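Local coordinates for protein arylalkylamine N-Acetyltransferase like 5b (Aedes aegypti, PDB 4FD4) that probably transfers the acyl group of acetyl-CoA or of long-chain acyl-CoAs to the amine of arylalkylamines such as serotonin and dopamine, at residues 6-17 and 56-67; 160-168 and 208-217. All coordinates share one frame; numbering follows the deposited sequence.

Contact 1 (6-17 and 56-67); sequences SIVLRVARLDEL and VEQGTVVVAEDS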
loop_
_atom_site.group_PDB
_atom_site.type_symbol
_atom_site.label_atom_id
_atom_site.label_comp_id
_atom_site.label_asym_id
_atom_site.label_seq_id
_atom_site.Cartn_x
_atom_site.Cartn_y
_atom_site.Cartn_z
ATOM N N SER A 6 7.375 -24.281 -8.341
ATOM C CA SER A 6 7.736 -22.900 -8.620
ATOM C C SER A 6 6.586 -21.962 -8.226
ATOM O O SER A 6 5.503 -22.413 -7.839
ATOM C CB SER A 6 8.107 -22.720 -10.091
ATOM O OG SER A 6 8.886 -21.547 -10.272
ATOM N N ILE A 7 6.832 -20.661 -8.309
ATOM C CA ILE A 7 5.919 -19.670 -7.742
ATOM C C ILE A 7 5.095 -18.984 -8.834
ATOM O O ILE A 7 5.653 -18.531 -9.834
ATOM C CB ILE A 7 6.690 -18.626 -6.906
ATOM C CG1 ILE A 7 7.271 -19.283 -5.651
ATOM C CG2 ILE A 7 5.789 -17.458 -6.517
ATOM C CD1 ILE A 7 6.250 -20.059 -4.834
ATOM N N VAL A 8 3.775 -18.927 -8.650
ATOM C CA VAL A 8 2.875 -18.341 -9.650
ATOM C C VAL A 8 2.451 -16.927 -9.250
ATOM O O VAL A 8 2.027 -16.715 -8.123
ATOM C CB VAL A 8 1.593 -19.168 -9.783
ATOM C CG1 VAL A 8 0.615 -18.495 -10.756
ATOM C CG2 VAL A 8 1.903 -20.596 -10.221
ATOM N N LEU A 9 2.548 -15.966 -10.162
ATOM C CA LEU A 9 1.971 -14.648 -9.895
ATOM C C LEU A 9 0.690 -14.506 -10.695
ATOM O O LEU A 9 0.671 -14.829 -11.884
ATOM C CB LEU A 9 2.924 -13.530 -10.311
ATOM C CG LEU A 9 4.173 -13.214 -9.488
ATOM C CD1 LEU A 9 3.928 -12.055 -8.562
ATOM C CD2 LEU A 9 4.717 -14.428 -8.741
ATOM N N ARG A 10 -0.374 -14.012 -10.063
ATOM C CA ARG A 10 -1.613 -13.779 -10.800
ATOM C C ARG A 10 -2.551 -12.865 -10.033
ATOM O O ARG A 10 -2.331 -12.581 -8.867
ATOM C CB ARG A 10 -2.323 -15.098 -11.071
ATOM C CG ARG A 10 -2.676 -15.841 -9.778
ATOM C CD ARG A 10 -3.277 -17.180 -10.072
ATOM N NE ARG A 10 -3.576 -17.932 -8.850
ATOM C CZ ARG A 10 -4.643 -17.731 -8.084
ATOM N NH1 ARG A 10 -5.534 -16.782 -8.385
ATOM N NH2 ARG A 10 -4.810 -18.476 -7.001
ATOM N N VAL A 11 -3.616 -12.423 -10.687
ATOM C CA VAL A 11 -4.615 -11.596 -10.027
ATOM C C VAL A 11 -5.520 -12.486 -9.159
ATOM O O VAL A 11 -5.877 -13.603 -9.557
ATOM C CB VAL A 11 -5.410 -10.770 -11.085
ATOM C CG1 VAL A 11 -6.688 -10.198 -10.498
ATOM C CG2 VAL A 11 -4.522 -9.639 -11.653
ATOM N N ALA A 12 -5.853 -12.017 -7.958
ATOM C CA ALA A 12 -6.740 -12.774 -7.068
ATOM C C ALA A 12 -8.183 -12.707 -7.574
ATOM O O ALA A 12 -8.628 -11.657 -8.029
ATOM C CB ALA A 12 -6.649 -12.238 -5.652
ATOM N N ARG A 13 -8.905 -13.823 -7.499
ATOM C CA ARG A 13 -10.318 -13.856 -7.866
ATOM C C ARG A 13 -11.177 -13.458 -6.668
ATOM O O ARG A 13 -10.753 -13.590 -5.509
ATOM C CB ARG A 13 -10.732 -15.261 -8.315
ATOM C CG ARG A 13 -9.918 -15.859 -9.450
ATOM C CD ARG A 13 -10.581 -17.145 -9.970
ATOM N NE ARG A 13 -10.799 -18.116 -8.899
ATOM C CZ ARG A 13 -9.869 -18.966 -8.474
ATOM N NH1 ARG A 13 -8.667 -18.963 -9.032
ATOM N NH2 ARG A 13 -10.136 -19.812 -7.486
ATOM N N LEU A 14 -12.388 -12.986 -6.942
ATOM C CA LEU A 14 -13.295 -12.605 -5.862
ATOM C C LEU A 14 -13.543 -13.768 -4.887
ATOM O O LEU A 14 -13.558 -13.582 -3.660
ATOM C CB LEU A 14 -14.606 -12.070 -6.431
ATOM C CG LEU A 14 -15.607 -11.561 -5.393
ATOM C CD1 LEU A 14 -14.963 -10.486 -4.528
ATOM C CD2 LEU A 14 -16.847 -11.027 -6.073
ATOM N N ASP A 15 -13.695 -14.974 -5.427
ATOM C CA ASP A 15 -13.967 -16.138 -4.584
ATOM C C ASP A 15 -12.782 -16.452 -3.661
ATOM O O ASP A 15 -12.882 -17.297 -2.772
ATOM C CB ASP A 15 -14.359 -17.360 -5.439
ATOM C CG ASP A 15 -13.257 -17.789 -6.397
ATOM O OD1 ASP A 15 -13.268 -17.362 -7.575
ATOM O OD2 ASP A 15 -12.372 -18.561 -5.979
ATOM N N GLU A 16 -11.674 -15.737 -3.842
ATOM C CA GLU A 16 -10.487 -15.975 -3.029
ATOM C C GLU A 16 -10.294 -14.902 -1.958
ATOM O O GLU A 16 -9.244 -14.819 -1.315
ATOM C CB GLU A 16 -9.251 -16.057 -3.923
ATOM C CG GLU A 16 -9.305 -17.198 -4.918
ATOM C CD GLU A 16 -8.046 -17.282 -5.757
ATOM O OE1 GLU A 16 -7.765 -16.319 -6.512
ATOM O OE2 GLU A 16 -7.321 -18.294 -5.646
ATOM N N LEU A 17 -11.311 -14.074 -1.776
ATOM C CA LEU A 17 -11.244 -13.027 -0.765
ATOM C C LEU A 17 -10.686 -13.541 0.578
ATOM O O LEU A 17 -9.798 -12.915 1.184
ATOM C CB LEU A 17 -12.629 -12.404 -0.583
ATOM C CG LEU A 17 -12.653 -11.102 0.213
ATOM C CD1 LEU A 17 -12.772 -9.893 -0.707
ATOM C CD2 LEU A 17 -13.800 -11.149 1.195
ATOM N N VAL A 56 -10.120 -6.575 -4.250
ATOM C CA VAL A 56 -10.133 -7.889 -4.910
ATOM C C VAL A 56 -11.116 -7.916 -6.072
ATOM O O VAL A 56 -10.783 -8.368 -7.159
ATOM C CB VAL A 56 -10.485 -9.025 -3.939
ATOM C CG1 VAL A 56 -10.703 -10.340 -4.704
ATOM C CG2 VAL A 56 -9.392 -9.191 -2.893
ATOM N N GLU A 57 -12.326 -7.411 -5.846
ATOM C CA GLU A 57 -13.336 -7.404 -6.898
ATOM C C GLU A 57 -12.901 -6.545 -8.088
ATOM O O GLU A 57 -13.314 -6.793 -9.223
ATOM C CB GLU A 57 -14.688 -6.933 -6.352
ATOM C CG GLU A 57 -14.751 -5.448 -6.013
ATOM C CD GLU A 57 -15.947 -5.101 -5.126
ATOM O OE1 GLU A 57 -15.769 -4.327 -4.155
ATOM O OE2 GLU A 57 -17.061 -5.606 -5.400
ATOM N N GLN A 58 -12.072 -5.538 -7.837
ATOM C CA GLN A 58 -11.605 -4.654 -8.915
ATOM C C GLN A 58 -10.508 -5.280 -9.787
ATOM O O GLN A 58 -10.064 -4.661 -10.763
ATOM C CB GLN A 58 -11.124 -3.313 -8.349
ATOM C CG GLN A 58 -12.156 -2.602 -7.482
ATOM C CD GLN A 58 -11.652 -1.297 -6.891
ATOM O OE1 GLN A 58 -10.880 -0.566 -7.517
ATOM N NE2 GLN A 58 -12.103 -0.991 -5.672
ATOM N N GLY A 59 -10.068 -6.486 -9.433
ATOM C CA GLY A 59 -9.045 -7.194 -10.197
ATOM C C GLY A 59 -7.660 -6.570 -10.121
ATOM O O GLY A 59 -6.832 -6.770 -11.021
ATOM N N THR A 60 -7.387 -5.830 -9.048
ATOM C CA THR A 60 -6.071 -5.192 -8.905
ATOM C C THR A 60 -5.317 -5.676 -7.648
ATOM O O THR A 60 -4.436 -4.986 -7.110
ATOM C CB THR A 60 -6.192 -3.662 -8.955
ATOM O OG1 THR A 60 -7.080 -3.222 -7.923
ATOM C CG2 THR A 60 -6.761 -3.230 -10.298
ATOM N N VAL A 61 -5.691 -6.866 -7.188
ATOM C CA VAL A 61 -4.972 -7.554 -6.125
ATOM C C VAL A 61 -4.176 -8.685 -6.751
ATOM O O VAL A 61 -4.740 -9.581 -7.380
ATOM C CB VAL A 61 -5.928 -8.078 -5.033
ATOM C CG1 VAL A 61 -5.196 -8.977 -4.058
ATOM C CG2 VAL A 61 -6.563 -6.904 -4.292
ATOM N N VAL A 62 -2.857 -8.613 -6.615
ATOM C CA VAL A 62 -1.985 -9.618 -7.199
ATOM C C VAL A 62 -1.419 -10.489 -6.085
ATOM O O VAL A 62 -0.998 -9.985 -5.047
ATOM C CB VAL A 62 -0.803 -9.007 -7.971
ATOM C CG1 VAL A 62 0.090 -10.120 -8.530
ATOM C CG2 VAL A 62 -1.286 -8.099 -9.091
ATOM N N VAL A 63 -1.402 -11.796 -6.309
ATOM C CA VAL A 63 -0.891 -12.707 -5.319
ATOM C C VAL A 63 0.241 -13.506 -5.927
ATOM O O VAL A 63 0.290 -13.741 -7.155
ATOM C CB VAL A 63 -1.976 -13.646 -4.780
ATOM C CG1 VAL A 63 -2.980 -12.876 -3.910
ATOM C CG2 VAL A 63 -2.677 -14.346 -5.933
ATOM N N ALA A 64 1.167 -13.864 -5.050
ATOM C CA ALA A 64 2.226 -14.814 -5.362
ATOM C C ALA A 64 1.858 -16.068 -4.581
ATOM O O ALA A 64 1.661 -16.028 -3.346
ATOM C CB ALA A 64 3.576 -14.280 -4.918
ATOM N N GLU A 65 1.755 -17.172 -5.317
ATOM C CA GLU A 65 1.205 -18.424 -4.820
ATOM C C GLU A 65 2.232 -19.549 -4.967
ATOM O O GLU A 65 2.911 -19.657 -5.989
ATOM C CB GLU A 65 -0.043 -18.757 -5.646
ATOM C CG GLU A 65 -0.768 -20.047 -5.313
ATOM C CD GLU A 65 -1.984 -20.270 -6.219
ATOM O OE1 GLU A 65 -3.012 -20.796 -5.735
ATOM O OE2 GLU A 65 -1.914 -19.912 -7.417
ATOM N N ASP A 66 2.344 -20.375 -3.937
ATOM C CA ASP A 66 3.152 -21.593 -3.989
ATOM C C ASP A 66 2.209 -22.718 -4.406
ATOM O O ASP A 66 1.600 -23.373 -3.558
ATOM C CB ASP A 66 3.757 -21.870 -2.607
ATOM C CG ASP A 66 4.625 -23.131 -2.570
ATOM O OD1 ASP A 66 4.398 -24.055 -3.379
ATOM O OD2 ASP A 66 5.522 -23.203 -1.706
ATOM N N SER A 67 2.067 -22.925 -5.713
ATOM C CA SER A 67 1.078 -23.872 -6.230
ATOM C C SER A 67 1.276 -25.286 -5.683
ATOM O O SER A 67 0.309 -26.025 -5.497
ATOM C CB SER A 67 1.085 -23.888 -7.760
ATOM O OG SER A 67 2.324 -24.356 -8.263
HETATM O O HOH W 1 -8.099 -8.960 -7.610
HETATM O O HOH W 2 -10.676 -10.262 -9.603
#
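Val8 and Glu65 exchange two backbone hydrogen bonds where strand 7-11 pairs antiparallel with strand 61-66 at one edge of the mixed GNAT sheet, and this backbone pairing is joined to a salt-bridge network on one face. Arg10 and Val63 exchange another two, and Ala12 N continues the ladder to Val61 O at 2.7 Å. Beyond that point the chains part and water takes over: one water accepts from Val61 N at 3.2 Å and lies 2.8 Å from both Ala12 O and Val56 O, with too few protons for every acceptor in reach, while a second donates to Ala12 O and Val56 O. On the face carrying Leu9, Val11, Val62 and Ala64 the contacts are apolar, with Leu9 CD2 at 4.0 Å from Ala64 CB, and helix 143-158 packs there.

The other face belongs to Arg10. Its CG is held between the backbone N and the carbonyl carbon (chi1 60°), and the chain then runs extended to NE, with Val63 CG2 over one face of the guanidinium. The carboxylates meet that group at its edge, near its plane. Side-on, Arg10 NE gives a hydrogen bond to Glu65 OE2 at 3.0 Å and Arg10 NH2 one to Glu65 OE1 at 3.2 Å; both oxygens are met from above the carboxylate plane, which is turned 56° from the guanidinium. End-on, NH1 and NH2 grip Glu16, whose oxygens both present syn lone pairs. Two carboxylates thus share one arginine, which would probably ease the repulsion between them and hold the guanidinium against rotation. Glu16, at the N-cap of helix 17-28, thereby ties that helix to the strand pair. Glu16 OE1 takes a further bond on the anti lone pair, a nearly straight one from Arg13 N at 2.9 Å.

Contact 2 (160-168 and 208-217); sequences FKAISGDFT and QVIKTCVKLL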
loop_
_atom_site.group_PDB
_atom_site.type_symbol
_atom_site.label_atom_id
_atom_site.label_comp_id
_atom_site.label_asym_id
_atom_site.label_seq_id
_atom_site.Cartn_x
_atom_site.Cartn_y
_atom_site.Cartn_z
ATOM N N PHE A 160 -3.269 2.794 -17.643
ATOM C CA PHE A 160 -2.721 3.824 -16.755
ATOM C C PHE A 160 -1.457 4.435 -17.335
ATOM O O PHE A 160 -0.675 3.748 -17.994
ATOM C CB PHE A 160 -2.490 3.285 -15.338
ATOM C CG PHE A 160 -3.765 3.053 -14.582
ATOM C CD1 PHE A 160 -4.311 4.051 -13.792
ATOM C CD2 PHE A 160 -4.447 1.847 -14.698
ATOM C CE1 PHE A 160 -5.497 3.841 -13.108
ATOM C CE2 PHE A 160 -5.629 1.628 -14.017
ATOM C CZ PHE A 160 -6.159 2.626 -13.224
ATOM N N LYS A 161 -1.270 5.733 -17.107
ATOM C CA LYS A 161 -0.112 6.427 -17.650
ATOM C C LYS A 161 0.973 6.591 -16.599
ATOM O O LYS A 161 2.077 7.010 -16.917
ATOM C CB LYS A 161 -0.504 7.787 -18.246
ATOM C CG LYS A 161 -1.416 7.681 -19.468
ATOM C CD LYS A 161 -1.003 6.532 -20.380
ATOM C CE LYS A 161 -0.452 7.021 -21.719
ATOM N NZ LYS A 161 -1.512 7.591 -22.615
ATOM N N ALA A 162 0.653 6.256 -15.348
ATOM C CA ALA A 162 1.618 6.367 -14.253
ATOM C C ALA A 162 1.286 5.432 -13.085
ATOM O O ALA A 162 0.112 5.141 -12.832
ATOM C CB ALA A 162 1.713 7.820 -13.764
ATOM N N ILE A 163 2.320 4.980 -12.379
ATOM C CA ILE A 163 2.147 4.165 -11.176
ATOM C C ILE A 163 2.916 4.775 -10.008
ATOM O O ILE A 163 3.993 5.337 -10.205
ATOM C CB ILE A 163 2.642 2.722 -11.392
ATOM C CG1 ILE A 163 2.317 1.850 -10.174
ATOM C CG2 ILE A 163 4.134 2.708 -11.653
ATOM C CD1 ILE A 163 2.741 0.378 -10.347
ATOM N N SER A 164 2.367 4.667 -8.797
ATOM C CA SER A 164 3.007 5.211 -7.607
ATOM C C SER A 164 2.807 4.314 -6.404
ATOM O O SER A 164 2.084 3.318 -6.469
ATOM C CB SER A 164 2.484 6.620 -7.287
ATOM O OG SER A 164 1.069 6.649 -7.227
ATOM N N GLY A 165 3.454 4.669 -5.303
ATOM C CA GLY A 165 3.281 3.928 -4.067
ATOM C C GLY A 165 3.828 4.651 -2.855
ATOM O O GLY A 165 4.703 5.519 -2.972
ATOM N N ASP A 166 3.293 4.302 -1.690
ATOM C CA ASP A 166 3.826 4.770 -0.425
ATOM C C ASP A 166 4.646 3.628 0.170
ATOM O O ASP A 166 4.095 2.629 0.632
ATOM C CB ASP A 166 2.692 5.172 0.526
ATOM C CG ASP A 166 1.828 6.289 -0.034
ATOM O OD1 ASP A 166 2.382 7.218 -0.663
ATOM O OD2 ASP A 166 0.591 6.228 0.139
ATOM N N PHE A 167 5.963 3.775 0.118
ATOM C CA PHE A 167 6.873 2.720 0.529
ATOM C C PHE A 167 7.467 3.008 1.895
ATOM O O PHE A 167 8.179 4.000 2.088
ATOM C CB PHE A 167 7.944 2.516 -0.542
ATOM C CG PHE A 167 7.372 2.142 -1.878
ATOM C CD1 PHE A 167 6.879 0.867 -2.092
ATOM C CD2 PHE A 167 7.290 3.072 -2.906
ATOM C CE1 PHE A 167 6.331 0.518 -3.314
ATOM C CE2 PHE A 167 6.745 2.723 -4.132
ATOM C CZ PHE A 167 6.266 1.443 -4.332
ATOM N N THR A 168 7.115 2.158 2.830
ATOM C CA THR A 168 7.382 2.351 4.222
ATOM C C THR A 168 8.647 1.671 4.692
ATOM O O THR A 168 9.072 1.909 5.757
ATOM C CB THR A 168 6.213 1.859 5.091
ATOM O OG1 THR A 168 4.980 2.363 4.589
ATOM C CG2 THR A 168 6.360 2.366 6.493
ATOM N N GLN A 208 12.125 6.518 11.133
ATOM C CA GLN A 208 11.438 5.743 10.098
ATOM C C GLN A 208 10.667 6.678 9.175
ATOM O O GLN A 208 9.849 7.479 9.627
ATOM C CB GLN A 208 10.494 4.701 10.692
ATOM C CG GLN A 208 9.490 4.157 9.676
ATOM C CD GLN A 208 9.105 2.714 9.937
ATOM O OE1 GLN A 208 8.615 2.368 11.017
ATOM N NE2 GLN A 208 9.328 1.857 8.942
ATOM N N VAL A 209 10.930 6.559 7.878
ATOM C CA VAL A 209 10.429 7.504 6.891
ATOM C C VAL A 209 9.584 6.797 5.836
ATOM O O VAL A 209 9.897 5.676 5.428
ATOM C CB VAL A 209 11.594 8.208 6.171
ATOM C CG1 VAL A 209 11.076 9.173 5.129
ATOM C CG2 VAL A 209 12.490 8.934 7.172
ATOM N N ILE A 210 8.521 7.465 5.394
ATOM C CA ILE A 210 7.673 6.955 4.328
ATOM C C ILE A 210 8.004 7.691 3.043
ATOM O O ILE A 210 8.102 8.917 3.040
ATOM C CB ILE A 210 6.195 7.180 4.645
ATOM C CG1 ILE A 210 5.866 6.672 6.051
ATOM C CG2 ILE A 210 5.318 6.511 3.585
ATOM C CD1 ILE A 210 4.429 6.873 6.440
ATOM N N LYS A 211 8.183 6.962 1.949
ATOM C CA LYS A 211 8.522 7.622 0.690
ATOM C C LYS A 211 7.508 7.333 -0.405
ATOM O O LYS A 211 7.260 6.182 -0.733
ATOM C CB LYS A 211 9.918 7.207 0.210
ATOM C CG LYS A 211 11.058 7.539 1.172
ATOM C CD LYS A 211 12.311 7.913 0.383
ATOM C CE LYS A 211 13.530 8.099 1.278
ATOM N NZ LYS A 211 13.999 6.806 1.856
ATOM N N THR A 212 6.926 8.382 -0.975
ATOM C CA THR A 212 6.029 8.230 -2.109
ATOM C C THR A 212 6.840 8.271 -3.404
ATOM O O THR A 212 7.510 9.269 -3.704
ATOM C CB THR A 212 4.946 9.334 -2.117
ATOM O OG1 THR A 212 4.268 9.345 -0.853
ATOM C CG2 THR A 212 3.941 9.092 -3.235
ATOM N N CYS A 213 6.790 7.186 -4.170
ATOM C CA CYS A 213 7.550 7.112 -5.423
ATOM C C CYS A 213 6.624 6.912 -6.620
ATOM O O CYS A 213 5.490 6.426 -6.465
ATOM C CB CYS A 213 8.608 6.002 -5.353
ATOM S SG CYS A 213 9.569 6.015 -3.817
ATOM N N VAL A 214 7.105 7.287 -7.808
ATOM C CA VAL A 214 6.251 7.345 -8.995
ATOM C C VAL A 214 7.032 7.139 -10.301
ATOM O O VAL A 214 8.217 7.468 -10.392
ATOM C CB VAL A 214 5.509 8.695 -9.074
ATOM C CG1 VAL A 214 6.514 9.837 -9.177
ATOM C CG2 VAL A 214 4.553 8.718 -10.264
ATOM N N LYS A 215 6.349 6.613 -11.313
ATOM C CA LYS A 215 6.964 6.336 -12.604
ATOM C C LYS A 215 5.927 6.416 -13.729
ATOM O O LYS A 215 4.807 5.903 -13.595
ATOM C CB LYS A 215 7.648 4.967 -12.551
ATOM C CG LYS A 215 7.764 4.241 -13.871
ATOM C CD LYS A 215 8.709 3.043 -13.728
ATOM C CE LYS A 215 8.412 1.998 -14.799
ATOM N NZ LYS A 215 9.527 1.014 -14.961
ATOM N N LEU A 216 6.277 7.111 -14.810
ATOM C CA LEU A 216 5.424 7.145 -15.988
ATOM C C LEU A 216 5.464 5.769 -16.622
ATOM O O LEU A 216 6.499 5.094 -16.611
ATOM C CB LEU A 216 5.900 8.198 -16.996
ATOM C CG LEU A 216 4.921 9.342 -17.262
ATOM C CD1 LEU A 216 4.798 10.238 -16.035
ATOM C CD2 LEU A 216 5.331 10.163 -18.487
ATOM N N LEU A 217 4.334 5.350 -17.173
ATOM C CA LEU A 217 4.257 4.042 -17.813
ATOM C C LEU A 217 4.195 4.195 -19.334
ATOM O O LEU A 217 3.812 5.255 -19.858
ATOM C CB LEU A 217 3.066 3.243 -17.278
ATOM C CG LEU A 217 3.127 2.887 -15.791
ATOM C CD1 LEU A 217 1.743 2.560 -15.237
ATOM C CD2 LEU A 217 4.096 1.732 -15.532
ATOM O OXT LEU A 217 4.553 3.264 -20.069
#
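Phe167 and Cys213 meet on one face of the antiparallel pair formed by strands 162-167 and 209-216, next to each other in the central sheet of the GNAT fold. From the backbone outward, Phe167 CB lies 3.7 Å from Lys211 O, the same carbonyl that accepts a hydrogen bond from Phe167 N. With CG anti to the carbonyl carbon (chi1 -59°), the ring swings back along the strand over Gly165, where the absence of a side chain matters because a CB would collide with CZ. Phe167 CD2 then reaches Cys213 SG at 3.8 Å, and CE2 of the same ring touches Cys213 CB at 4.0 Å. The sulfur of Cys213, SG, approaches obliquely, 5.1 Å from the centroid of the Phe167 ring. Helix 170-178 packs against this aromatic group through Val173 and Ala176.

On the opposite face, among Ala162, Val214 and Leu216, lies a polar cluster. Thr212 OG1 donates to Asp166 OD1 at 2.8 Å, the two side chains lying alongside each other and pointing the same way. His128 of the adjoining strand 126-134 makes a weak hydrogen bond between its NE2 and Asp166 OD2, and another between its ND1 and Ser164 OG.

At the far end, Leu217 N bonds to Lys161 O from above the carbonyl plane, and Leu217 CD1 lies 4.0 Å from Ile163 CB. Cys213 forms a disulfide with Cys183 in another structure of this protein, but here the bond is absent. The chemistry therefore implies a sulfur held against an aromatic ring by packing, backed by a face on which hydroxyls, a carboxylate and an imidazole are linked by hydrogen bonds, the one between imidazole and carboxylate being weak.

Contact 1 and contact 2 belong to a single seven-stranded mixed sheet but occupy different parts of it, their centres 22 Å apart and their nearest atoms about 6 Å apart without touching. They follow in series along the chain, 6-17 with 56-67 closing before 160-168 with 208-217 opens. The first includes the outermost strand 7-11; strands 71-81 and 126-134 then lead across to strand 162-167, and strand 209-216 separates it from the other edge, strand 182-188. Helix 143-158 packs against both pairs. The N-terminal and C-terminal strands are thus each secured to the same GNAT scaffold by antiparallel pairing, at separate places.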